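Local coordinates for tail spike protein (Acinetobacter phage vB_AbaP_AS12, PDB 6EU4) that probably recognises and depolymerises the capsular polysaccharide of Acinetobacter baumannii as the trimeric tailspike of the phage, at residues N535-F540 and A561-L566. Numbering follows the deposited sequence.
Sequences NAQLAF and ASWCRL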
loop_
_atom_site.group_PDB
_atom_site.type_symbol
_atom_site.label_atom_id
_atom_site.label_comp_id
_atom_site.label_asym_id
_atom_site.label_seq_id
_atom_site.Cartn_x
_atom_site.Cartn_y
_atom_site.Cartn_z
ATOM N N ASN A 535 -44.239 -2.595 8.567
ATOM C CA ASN A 535 -43.653 -3.702 9.313
ATOM C C ASN A 535 -44.597 -4.890 9.375
ATOM O O ASN A 535 -45.817 -4.772 9.225
ATOM C CB ASN A 535 -43.281 -3.298 10.746
ATOM C CG ASN A 535 -42.159 -2.280 10.791
ATOM O OD1 ASN A 535 -42.401 -1.074 10.840
ATOM N ND2 ASN A 535 -40.932 -2.758 10.763
ATOM N N ALA A 536 -43.994 -6.046 9.616
ATOM C CA ALA A 536 -44.717 -7.264 9.961
ATOM C C ALA A 536 -43.841 -8.066 10.906
ATOM O O ALA A 536 -42.612 -7.948 10.878
ATOM C CB ALA A 536 -45.051 -8.082 8.715
ATOM N N GLN A 537 -44.471 -8.892 11.736
ATOM C CA GLN A 537 -43.728 -9.767 12.624
ATOM C C GLN A 537 -44.393 -11.132 12.673
ATOM O O GLN A 537 -45.623 -11.238 12.676
ATOM C CB GLN A 537 -43.611 -9.194 14.043
ATOM C CG GLN A 537 -42.778 -7.913 14.141
ATOM C CD GLN A 537 -42.717 -7.367 15.564
ATOM O OE1 GLN A 537 -43.643 -7.534 16.342
ATOM N NE2 GLN A 537 -41.596 -6.742 15.913
ATOM N N LEU A 538 -43.554 -12.165 12.656
ATOM C CA LEU A 538 -43.926 -13.545 12.933
ATOM C C LEU A 538 -43.267 -13.938 14.251
ATOM O O LEU A 538 -42.035 -13.901 14.360
ATOM C CB LEU A 538 -43.449 -14.464 11.809
ATOM C CG LEU A 538 -43.466 -15.976 12.062
ATOM C CD1 LEU A 538 -44.840 -16.483 12.448
ATOM C CD2 LEU A 538 -42.932 -16.706 10.826
ATOM N N ALA A 539 -44.077 -14.281 15.247
ATOM C CA ALA A 539 -43.580 -14.632 16.575
ATOM C C ALA A 539 -43.844 -16.100 16.873
ATOM O O ALA A 539 -44.969 -16.588 16.693
ATOM C CB ALA A 539 -44.222 -13.764 17.656
ATOM N N PHE A 540 -42.786 -16.796 17.326
ATOM C CA PHE A 540 -42.855 -18.165 17.816
ATOM C C PHE A 540 -42.777 -18.124 19.339
ATOM O O PHE A 540 -41.713 -17.845 19.901
ATOM C CB PHE A 540 -41.707 -19.006 17.262
ATOM C CG PHE A 540 -41.736 -19.178 15.771
ATOM C CD1 PHE A 540 -42.448 -20.223 15.205
ATOM C CD2 PHE A 540 -41.035 -18.323 14.936
ATOM C CE1 PHE A 540 -42.481 -20.403 13.834
ATOM C CE2 PHE A 540 -41.064 -18.510 13.551
ATOM C CZ PHE A 540 -41.780 -19.550 13.008
ATOM N N ALA A 561 -51.073 -3.345 14.360
ATOM C CA ALA A 561 -52.361 -3.997 14.514
ATOM C C ALA A 561 -52.253 -5.156 15.509
ATOM O O ALA A 561 -51.159 -5.582 15.900
ATOM C CB ALA A 561 -52.855 -4.501 13.167
ATOM N N SER A 562 -53.419 -5.655 15.931
ATOM C CA SER A 562 -53.472 -6.734 16.917
ATOM C C SER A 562 -52.771 -7.994 16.416
ATOM O O SER A 562 -52.767 -8.307 15.222
ATOM C CB SER A 562 -54.924 -7.069 17.260
ATOM O OG SER A 562 -55.608 -5.932 17.761
ATOM N N TRP A 563 -52.191 -8.737 17.356
ATOM C CA TRP A 563 -51.598 -10.031 17.039
ATOM C C TRP A 563 -52.667 -11.040 16.613
ATOM O O TRP A 563 -53.775 -11.067 17.161
ATOM C CB TRP A 563 -50.868 -10.586 18.255
ATOM C CG TRP A 563 -49.515 -10.030 18.544
ATOM C CD1 TRP A 563 -49.181 -9.180 19.564
ATOM C CD2 TRP A 563 -48.301 -10.322 17.852
ATOM N NE1 TRP A 563 -47.839 -8.925 19.541
ATOM C CE2 TRP A 563 -47.270 -9.610 18.502
ATOM C CE3 TRP A 563 -47.985 -11.107 16.747
ATOM C CZ2 TRP A 563 -45.945 -9.667 18.086
ATOM C CZ3 TRP A 563 -46.666 -11.169 16.327
ATOM C CH2 TRP A 563 -45.655 -10.438 17.004
ATOM N N CYS A 564 -52.288 -11.917 15.677
ATOM C CA CYS A 564 -53.165 -12.930 15.097
ATOM C C CYS A 564 -52.554 -14.312 15.297
ATOM O O CYS A 564 -51.497 -14.616 14.729
ATOM C CB CYS A 564 -53.380 -12.670 13.606
ATOM S SG CYS A 564 -54.203 -11.091 13.276
ATOM N N ARG A 565 -53.231 -15.153 16.068
ATOM C CA ARG A 565 -52.776 -16.520 16.295
ATOM C C ARG A 565 -53.222 -17.430 15.159
ATOM O O ARG A 565 -54.412 -17.523 14.859
ATOM C CB ARG A 565 -53.315 -17.030 17.629
ATOM C CG ARG A 565 -52.910 -18.453 17.990
ATOM C CD ARG A 565 -53.405 -18.785 19.407
ATOM N NE ARG A 565 -53.426 -20.216 19.695
ATOM C CZ ARG A 565 -53.472 -20.737 20.924
ATOM N NH1 ARG A 565 -53.494 -19.944 21.992
ATOM N NH2 ARG A 565 -53.490 -22.050 21.093
ATOM N N LEU A 566 -52.267 -18.130 14.553
ATOM C CA LEU A 566 -52.563 -18.965 13.397
ATOM C C LEU A 566 -53.283 -20.243 13.799
ATOM O O LEU A 566 -53.000 -20.852 14.836
ATOM C CB LEU A 566 -51.283 -19.319 12.646
ATOM C CG LEU A 566 -50.480 -18.143 12.087
ATOM C CD1 LEU A 566 -49.316 -18.666 11.265
ATOM C CD2 LEU A 566 -51.372 -17.242 11.250
#
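The indole of Trp563 pushes its six-membered ring between the side chains of Gln537 and Ala539, two residues that point the same way from strand 535-542. Both meet the ring obliquely. On the Gln537 side, OE1 lies 3.6 Å from Trp563 CZ2, and the amide is turned just 23° from the indole plane. The aliphatic part of the same side chain adds to the contact, Gln537 CB standing 3.8 Å from Trp563 CH2. Ala539 meets the far end of the ring with its methyl, CB being 3.7 Å from CH2 and 3.8 Å from CZ3 of Trp563. The backbone joins in as well, since Gln537 O is 3.8 Å from Trp563 CZ3.

No hydrogen bond spans the two segments; the polar groups are satisfied by other partners. Gln537 OE1 accepts from Arg552 NH2, and Gln537 NE2 donates to Ile487 O and Gln524 OE1, so both ends of the amide are gripped and its rotation is fixed. Trp563 NE1 donates to Gly512 O, which helps hold the indole in place. With CG anti to its carbonyl carbon (chi1 -79°), Trp563 reaches across strand 547-554, touching Trp550 and Arg552 on the way. Arg570 of the second subunit donates to Trp563 O, tying this residue into the trimer.

Strand 547-554 separates the two segments in a mostly antiparallel sheet; beyond it, Arg565 continues the backbone bonding into the second subunit. The arrangement is a tryptophan just before the last strand of this chain's sheet, laid over one face of the sheet in the beta domain that follows the spike's parallel beta-helix.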